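Local atomic coordinates of DNA processing protein DprA (Streptococcus pneumoniae, PDB entry 3UQZ), a protein that binds single-stranded DNA cooperatively, shields it from nucleases and helps load the RecA recombinase onto it during genetic transformation. Residues Tyr6-Leu11 with Ala91-Phe96; Leu132-Val137 with Leu155-Lys160. One frame throughout, in Å; residues are numbered along the deposited sequence.

Contact 1: residues Tyr6-Leu11 with Ala91-Phe96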
ATOM      1  N   TYR A   6      34.688 -21.256  23.406  1.00 33.25           N
ATOM      2  CA  TYR A   6      34.247 -22.121  24.511  1.00 32.44           C
ATOM      3  C   TYR A   6      33.997 -21.290  25.777  1.00 34.84           C
ATOM      4  O   TYR A   6      33.038 -21.559  26.507  1.00 33.90           O
ATOM      5  CB  TYR A   6      35.269 -23.249  24.797  1.00 33.70           C
ATOM      6  CG  TYR A   6      34.973 -24.002  26.077  1.00 35.43           C
ATOM      7  CD1 TYR A   6      33.936 -24.926  26.142  1.00 37.58           C
ATOM      8  CD2 TYR A   6      35.670 -23.723  27.251  1.00 35.68           C
ATOM      9  CE1 TYR A   6      33.606 -25.562  27.337  1.00 38.15           C
ATOM     10  CE2 TYR A   6      35.347 -24.351  28.453  1.00 36.11           C
ATOM     11  CZ  TYR A   6      34.325 -25.281  28.488  1.00 44.61           C
ATOM     12  OH  TYR A   6      34.029 -25.917  29.666  1.00 46.80           O
ATOM     13  N   GLU A   7      34.871 -20.295  26.036  1.00 30.95           N
ATOM     14  CA  GLU A   7      34.747 -19.430  27.206  1.00 30.60           C
ATOM     15  C   GLU A   7      33.531 -18.537  27.102  1.00 35.81           C
ATOM     16  O   GLU A   7      32.832 -18.366  28.106  1.00 37.04           O
ATOM     17  CB  GLU A   7      36.030 -18.641  27.476  1.00 31.74           C
ATOM     18  CG  GLU A   7      37.201 -19.506  27.915  1.00 39.39           C
ATOM     19  CD  GLU A   7      37.105 -20.136  29.291  1.00 61.70           C
ATOM     20  OE1 GLU A   7      36.278 -19.678  30.114  1.00 50.32           O
ATOM     21  OE2 GLU A   7      37.875 -21.089  29.548  1.00 61.67           O
ATOM     22  N   ILE A   8      33.221 -18.046  25.876  1.00 31.57           N
ATOM     23  CA  ILE A   8      32.022 -17.247  25.603  1.00 31.42           C
ATOM     24  C   ILE A   8      30.786 -18.073  26.017  1.00 35.00           C
ATOM     25  O   ILE A   8      29.959 -17.583  26.791  1.00 34.52           O
ATOM     26  CB  ILE A   8      31.968 -16.769  24.120  1.00 34.26           C
ATOM     27  CG1 ILE A   8      33.035 -15.669  23.847  1.00 34.78           C
ATOM     28  CG2 ILE A   8      30.581 -16.271  23.772  1.00 32.98           C
ATOM     29  CD1 ILE A   8      33.345 -15.366  22.360  1.00 34.70           C
ATOM     30  N   TYR A   9      30.719 -19.346  25.572  1.00 31.52           N
ATOM     31  CA  TYR A   9      29.653 -20.284  25.934  1.00 31.89           C
ATOM     32  C   TYR A   9      29.616 -20.499  27.444  1.00 37.53           C
ATOM     33  O   TYR A   9      28.532 -20.443  28.032  1.00 37.11           O
ATOM     34  CB  TYR A   9      29.822 -21.625  25.196  1.00 33.58           C
ATOM     35  CG  TYR A   9      28.644 -22.566  25.350  1.00 36.06           C
ATOM     36  CD1 TYR A   9      27.353 -22.155  25.030  1.00 38.01           C
ATOM     37  CD2 TYR A   9      28.824 -23.877  25.789  1.00 36.75           C
ATOM     38  CE1 TYR A   9      26.264 -23.016  25.172  1.00 38.17           C
ATOM     39  CE2 TYR A   9      27.743 -24.749  25.926  1.00 37.51           C
ATOM     40  CZ  TYR A   9      26.466 -24.311  25.615  1.00 42.89           C
ATOM     41  OH  TYR A   9      25.394 -25.158  25.745  1.00 40.89           O
ATOM     42  N   LYS A  10      30.807 -20.702  28.075  1.00 35.22           N
ATOM     43  CA  LYS A  10      30.943 -20.883  29.525  1.00 35.57           C
ATOM     44  C   LYS A  10      30.427 -19.654  30.312  1.00 39.99           C
ATOM     45  O   LYS A  10      29.822 -19.836  31.371  1.00 39.20           O
ATOM     46  CB  LYS A  10      32.383 -21.254  29.904  1.00 37.69           C
ATOM     47  CG  LYS A  10      32.514 -21.874  31.288  1.00 40.03           C
ATOM     48  CD  LYS A  10      33.936 -22.307  31.577  1.00 46.88           C
ATOM     49  CE  LYS A  10      34.103 -22.729  33.016  1.00 49.83           C
ATOM     50  NZ  LYS A  10      35.519 -23.004  33.335  1.00 55.49           N
ATOM     51  N   LEU A  11      30.615 -18.422  29.770  1.00 36.95           N
ATOM     52  CA  LEU A  11      30.117 -17.176  30.384  1.00 36.40           C
ATOM     53  C   LEU A  11      28.587 -17.099  30.327  1.00 40.21           C
ATOM     54  O   LEU A  11      27.962 -16.661  31.289  1.00 40.11           O
ATOM     55  CB  LEU A  11      30.752 -15.920  29.746  1.00 36.27           C
ATOM     56  CG  LEU A  11      32.262 -15.705  29.948  1.00 40.55           C
ATOM     57  CD1 LEU A  11      32.743 -14.526  29.153  1.00 40.08           C
ATOM     58  CD2 LEU A  11      32.606 -15.479  31.399  1.00 43.64           C
ATOM     59  N   ALA A  91      23.820  -7.706  19.127  1.00 41.33           N
ATOM     60  CA  ALA A  91      24.242  -8.675  18.118  1.00 40.30           C
ATOM     61  C   ALA A  91      24.596 -10.022  18.785  1.00 43.30           C
ATOM     62  O   ALA A  91      25.229 -10.010  19.841  1.00 42.52           O
ATOM     63  CB  ALA A  91      25.438  -8.139  17.358  1.00 40.73           C
ATOM     64  N   PRO A  92      24.141 -11.184  18.252  1.00 38.71           N
ATOM     65  CA  PRO A  92      24.482 -12.473  18.895  1.00 37.39           C
ATOM     66  C   PRO A  92      25.981 -12.622  19.052  1.00 40.00           C
ATOM     67  O   PRO A  92      26.748 -12.390  18.122  1.00 39.23           O
ATOM     68  CB  PRO A  92      23.894 -13.536  17.955  1.00 39.06           C
ATOM     69  CG  PRO A  92      23.625 -12.836  16.699  1.00 43.91           C
ATOM     70  CD  PRO A  92      23.348 -11.396  17.025  1.00 39.72           C
ATOM     71  N   VAL A  93      26.398 -12.906  20.270  1.00 36.22           N
ATOM     72  CA  VAL A  93      27.806 -13.035  20.621  1.00 34.67           C
ATOM     73  C   VAL A  93      28.418 -14.384  20.165  1.00 36.95           C
ATOM     74  O   VAL A  93      29.590 -14.433  19.790  1.00 36.76           O
ATOM     75  CB  VAL A  93      27.982 -12.677  22.110  1.00 37.16           C
ATOM     76  CG1 VAL A  93      28.151 -13.894  23.011  1.00 36.52           C
ATOM     77  CG2 VAL A  93      29.072 -11.651  22.301  1.00 37.02           C
ATOM     78  N   LEU A  94      27.596 -15.450  20.135  1.00 31.22           N
ATOM     79  CA  LEU A  94      27.988 -16.795  19.721  1.00 30.05           C
ATOM     80  C   LEU A  94      26.803 -17.472  19.017  1.00 33.46           C
ATOM     81  O   LEU A  94      25.681 -17.406  19.516  1.00 32.88           O
ATOM     82  CB  LEU A  94      28.450 -17.617  20.956  1.00 29.21           C
ATOM     83  CG  LEU A  94      28.851 -19.094  20.757  1.00 32.11           C
ATOM     84  CD1 LEU A  94      30.253 -19.224  20.213  1.00 31.36           C
ATOM     85  CD2 LEU A  94      28.739 -19.863  22.054  1.00 31.99           C
ATOM     86  N   LEU A  95      27.061 -18.104  17.858  1.00 29.57           N
ATOM     87  CA  LEU A  95      26.059 -18.824  17.062  1.00 29.08           C
ATOM     88  C   LEU A  95      26.528 -20.222  16.706  1.00 33.75           C
ATOM     89  O   LEU A  95      27.615 -20.391  16.150  1.00 32.86           O
ATOM     90  CB  LEU A  95      25.675 -18.079  15.750  1.00 28.32           C
ATOM     91  CG  LEU A  95      24.806 -16.816  15.862  1.00 31.85           C
ATOM     92  CD1 LEU A  95      24.862 -16.004  14.589  1.00 31.39           C
ATOM     93  CD2 LEU A  95      23.372 -17.157  16.201  1.00 33.51           C
ATOM     94  N   PHE A  96      25.691 -21.221  17.011  1.00 31.67           N
ATOM     95  CA  PHE A  96      25.913 -22.616  16.659  1.00 32.13           C
ATOM     96  C   PHE A  96      25.250 -22.822  15.315  1.00 35.77           C
ATOM     97  O   PHE A  96      24.241 -22.175  15.033  1.00 36.52           O
ATOM     98  CB  PHE A  96      25.300 -23.558  17.687  1.00 34.26           C
ATOM     99  CG  PHE A  96      25.963 -23.488  19.032  1.00 36.36           C
ATOM    100  CD1 PHE A  96      27.110 -24.227  19.298  1.00 39.56           C
ATOM    101  CD2 PHE A  96      25.437 -22.693  20.042  1.00 38.24           C
ATOM    102  CE1 PHE A  96      27.717 -24.171  20.557  1.00 40.20           C
ATOM    103  CE2 PHE A  96      26.048 -22.631  21.292  1.00 40.75           C
ATOM    104  CZ  PHE A  96      27.177 -23.380  21.545  1.00 38.69           C
TER
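Y9 carries its ring anti to the backbone N (chi1 -171°), and L94 likewise sends CG anti to its own N, whereas F96 holds CG beside the backbone N and anti to the carbonyl carbon. With these rotamers the F96 ring points its own edge, CZ leading, at the face of the tyrosine ring. F96 CZ sits 3.7 Å from Y9 CD1, displaced toward the rim. The two planes stand at 83° and the centroids are 5.3 Å apart, a T-shaped pair in which F96 supplies the edge and Y9 the face. Next to this pair, L94 CD2 approaches the root of the tyrosine, 3.8 Å from Y9 CB. One residue earlier in the helix, I8 has its CG2 branch anti to the backbone N; this methyl meets V93 CG1 at 3.5 Å and also lies 3.8 Å from L94 CB, the side chains crossing obliquely. All five touching residues are buried, and the contact is wholly apolar. Helix 5-13 belongs to the sterile alpha motif (SAM) domain, while strand 94-99 is part of the mixed sheet of the Rossmann-like domain, so these side chains join the two domains. The helix passes across the strand at 101°, their short axes 9.6 Å apart. Strand alternation turns L94 and F96 to the helix, L95 between them making no contact to it. Helix 18-28 packs on the same side chains, placing L25 against both I8 and V93, and S75 of strand 73-75 touches I8 and L94; N18 of helix 18-28 hydrogen-bonds A91 O and V93 N. The phenolic end of Y9 is fixed separately, its OH hydrogen-bonded to OE2 of E67 on helix 61-69.

Contact 2: residues Leu132-Val137 with Leu155-Lys160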
ATOM      1  N   LEU A 132      12.456 -13.118  -7.792  1.00 40.30           N
ATOM      2  CA  LEU A 132      13.781 -12.728  -7.301  1.00 39.32           C
ATOM      3  C   LEU A 132      14.894 -13.384  -8.133  1.00 46.41           C
ATOM      4  O   LEU A 132      16.021 -12.894  -8.135  1.00 46.84           O
ATOM      5  CB  LEU A 132      13.961 -13.035  -5.801  1.00 38.12           C
ATOM      6  CG  LEU A 132      13.153 -12.178  -4.810  1.00 40.36           C
ATOM      7  CD1 LEU A 132      13.281 -12.725  -3.413  1.00 39.47           C
ATOM      8  CD2 LEU A 132      13.579 -10.716  -4.832  1.00 39.07           C
ATOM      9  N   GLU A 133      14.554 -14.463  -8.877  1.00 44.43           N
ATOM     10  CA  GLU A 133      15.417 -15.211  -9.807  1.00 45.00           C
ATOM     11  C   GLU A 133      16.712 -15.693  -9.160  1.00 47.67           C
ATOM     12  O   GLU A 133      17.789 -15.537  -9.738  1.00 48.40           O
ATOM     13  CB  GLU A 133      15.698 -14.412 -11.121  1.00 47.12           C
ATOM     14  CG  GLU A 133      14.580 -13.495 -11.605  1.00 61.19           C
ATOM     15  CD  GLU A 133      14.703 -12.983 -13.024  1.00 94.69           C
ATOM     16  OE1 GLU A 133      15.451 -12.008 -13.271  1.00 97.07           O
ATOM     17  OE2 GLU A 133      13.985 -13.538 -13.885  1.00 95.08           O
ATOM     18  N   ASN A 134      16.604 -16.252  -7.939  1.00 42.28           N
ATOM     19  CA  ASN A 134      17.718 -16.777  -7.137  1.00 40.29           C
ATOM     20  C   ASN A 134      18.884 -15.805  -6.899  1.00 42.32           C
ATOM     21  O   ASN A 134      19.997 -16.241  -6.620  1.00 42.31           O
ATOM     22  CB  ASN A 134      18.186 -18.138  -7.653  1.00 35.59           C
ATOM     23  CG  ASN A 134      17.153 -19.224  -7.542  1.00 60.66           C
ATOM     24  OD1 ASN A 134      16.216 -19.179  -6.729  1.00 61.40           O
ATOM     25  ND2 ASN A 134      17.327 -20.247  -8.346  1.00 51.66           N
ATOM     26  N   GLU A 135      18.625 -14.497  -6.985  1.00 37.87           N
ATOM     27  CA  GLU A 135      19.631 -13.456  -6.758  1.00 37.67           C
ATOM     28  C   GLU A 135      19.938 -13.274  -5.260  1.00 40.64           C
ATOM     29  O   GLU A 135      20.995 -12.747  -4.912  1.00 41.09           O
ATOM     30  CB  GLU A 135      19.150 -12.114  -7.336  1.00 39.19           C
ATOM     31  CG  GLU A 135      19.392 -11.947  -8.821  1.00 54.27           C
ATOM     32  CD  GLU A 135      20.467 -10.923  -9.121  1.00 89.45           C
ATOM     33  OE1 GLU A 135      20.185  -9.708  -9.004  1.00 92.10           O
ATOM     34  OE2 GLU A 135      21.600 -11.338  -9.456  1.00 88.65           O
ATOM     35  N   LEU A 136      18.994 -13.662  -4.377  1.00 35.66           N
ATOM     36  CA  LEU A 136      19.121 -13.485  -2.927  1.00 34.04           C
ATOM     37  C   LEU A 136      18.908 -14.763  -2.151  1.00 37.62           C
ATOM     38  O   LEU A 136      18.087 -15.593  -2.531  1.00 38.45           O
ATOM     39  CB  LEU A 136      18.107 -12.429  -2.422  1.00 33.54           C
ATOM     40  CG  LEU A 136      18.167 -11.042  -3.049  1.00 36.93           C
ATOM     41  CD1 LEU A 136      16.883 -10.266  -2.807  1.00 36.89           C
ATOM     42  CD2 LEU A 136      19.369 -10.295  -2.580  1.00 36.87           C
ATOM     43  N   VAL A 137      19.612 -14.892  -1.028  1.00 33.96           N
ATOM     44  CA  VAL A 137      19.465 -16.011  -0.092  1.00 33.88           C
ATOM     45  C   VAL A 137      18.236 -15.671   0.768  1.00 36.37           C
ATOM     46  O   VAL A 137      18.141 -14.557   1.312  1.00 35.47           O
ATOM     47  CB  VAL A 137      20.740 -16.225   0.784  1.00 37.45           C
ATOM     48  CG1 VAL A 137      20.519 -17.301   1.844  1.00 37.18           C
ATOM     49  CG2 VAL A 137      21.935 -16.572  -0.077  1.00 36.81           C
ATOM     50  N   LEU A 155      13.831 -23.352  -2.224  1.00 35.09           N
ATOM     51  CA  LEU A 155      14.248 -24.718  -2.561  1.00 35.14           C
ATOM     52  C   LEU A 155      13.774 -25.161  -3.935  1.00 41.03           C
ATOM     53  O   LEU A 155      14.582 -25.644  -4.731  1.00 40.00           O
ATOM     54  CB  LEU A 155      13.807 -25.712  -1.477  1.00 34.73           C
ATOM     55  CG  LEU A 155      14.402 -25.497  -0.081  1.00 38.78           C
ATOM     56  CD1 LEU A 155      13.868 -26.508   0.893  1.00 39.19           C
ATOM     57  CD2 LEU A 155      15.895 -25.546  -0.100  1.00 38.86           C
ATOM     58  N   GLN A 156      12.490 -24.929  -4.232  1.00 40.28           N
ATOM     59  CA  GLN A 156      11.902 -25.260  -5.516  1.00 41.46           C
ATOM     60  C   GLN A 156      12.514 -24.505  -6.688  1.00 47.57           C
ATOM     61  O   GLN A 156      12.687 -25.091  -7.757  1.00 48.78           O
ATOM     62  CB  GLN A 156      10.386 -25.098  -5.486  1.00 42.75           C
ATOM     63  CG  GLN A 156       9.708 -26.414  -5.823  1.00 62.92           C
ATOM     64  CD  GLN A 156       8.499 -26.267  -6.718  1.00 89.95           C
ATOM     65  OE1 GLN A 156       7.593 -25.474  -6.442  1.00 86.87           O
ATOM     66  NE2 GLN A 156       8.421 -27.074  -7.780  1.00 82.30           N
ATOM     67  N   ASN A 157      12.867 -23.238  -6.493  1.00 44.29           N
ATOM     68  CA  ASN A 157      13.452 -22.440  -7.561  1.00 44.78           C
ATOM     69  C   ASN A 157      14.902 -22.834  -7.882  1.00 47.98           C
ATOM     70  O   ASN A 157      15.424 -22.465  -8.934  1.00 48.00           O
ATOM     71  CB  ASN A 157      13.327 -20.940  -7.239  1.00 49.23           C
ATOM     72  CG  ASN A 157      12.774 -20.124  -8.385  1.00 77.82           C
ATOM     73  OD1 ASN A 157      11.709 -20.431  -8.952  1.00 73.44           O
ATOM     74  ND2 ASN A 157      13.487 -19.060  -8.749  1.00 68.51           N
ATOM     75  N   GLY A 158      15.513 -23.603  -6.992  1.00 43.66           N
ATOM     76  CA  GLY A 158      16.906 -24.017  -7.095  1.00 42.85           C
ATOM     77  C   GLY A 158      17.822 -23.007  -6.424  1.00 46.43           C
ATOM     78  O   GLY A 158      18.999 -22.881  -6.788  1.00 46.93           O
ATOM     79  N   GLY A 159      17.270 -22.279  -5.450  1.00 41.03           N
ATOM     80  CA  GLY A 159      17.971 -21.248  -4.695  1.00 39.42           C
ATOM     81  C   GLY A 159      18.455 -21.693  -3.331  1.00 40.34           C
ATOM     82  O   GLY A 159      18.365 -22.870  -2.975  1.00 38.66           O
ATOM     83  N   LYS A 160      18.968 -20.741  -2.551  1.00 36.51           N
ATOM     84  CA  LYS A 160      19.529 -21.026  -1.232  1.00 35.77           C
ATOM     85  C   LYS A 160      18.717 -20.429  -0.103  1.00 37.80           C
ATOM     86  O   LYS A 160      18.148 -19.356  -0.272  1.00 38.61           O
ATOM     87  CB  LYS A 160      20.999 -20.564  -1.157  1.00 38.27           C
ATOM     88  CG  LYS A 160      21.942 -21.171  -2.226  1.00 49.28           C
ATOM     89  CD  LYS A 160      22.017 -22.719  -2.285  1.00 60.88           C
ATOM     90  CE  LYS A 160      22.736 -23.378  -1.127  1.00 70.06           C
ATOM     91  NZ  LYS A 160      22.734 -24.860  -1.254  1.00 75.91           N
TER
HETATM   92  O   HOH W   1      17.686 -18.281  -3.296  1.00 40.22           O
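The carboxamide of N134 has G159 over one face and N157 ND2 on the other side. G159 CA, which bears no side chain, comes to 3.4 Å from N134 OD1. At the rim of the same group, N134 ND2 donates to N157 O at 3.0 Å with an N-H...O angle of 160°; this acceptor lies in the N134 amide plane, but seen from N157 the donor stands well above the carbonyl plane. The return bond, N157 ND2 to N134 OD1, is weak at 3.4 Å and descends on OD1 from the side of the plane opposite G159, the two amides turned 84° against each other. N134 is presented by a type I' turn from L132 to E135, while G158, with positive phi, closes the last turn of helix 146-157 in a Schellman motif. The N134 amide thus takes the carbonyl of the residue just before the Schellman glycine. Farther along, a water bridges the backbones, 2.8 Å from L136 O, to which it donates, and 2.9 Å from K160 N, from which it accepts. Beyond it V137 CA makes a CH...O contact of 3.6 Å with K160 O. K160 pairs with I138 through the backbone where the chain enters parallel strand 137-140 and returns from the helix to strand 161-164, the two ends of a Rossmann-type beta-alpha-beta crossover through helix 146-157.

How the contacts relate
Contact 1 is complete before contact 2 begins along the chain, and the two lie on opposite sides of the chain's centre, their centres 31 Å apart and nearest atoms about 14 Å apart. Both rest on the same mixed sheet. Strand 94-99, in contact 1, lies next to the outermost strand 73-75; contact 2 leads into the parallel neighbours 137-140 and 161-164, with strand 189-192 between 161-164 and 94-99. Contact 1 attaches the N-terminal SAM domain near one edge of this sheet, whereas contact 2 joins the loop before strand 137-140 to the C-terminal end of helix 146-157 and the turn after it. One concerns domain assembly, the other the internal beta-alpha-beta connection.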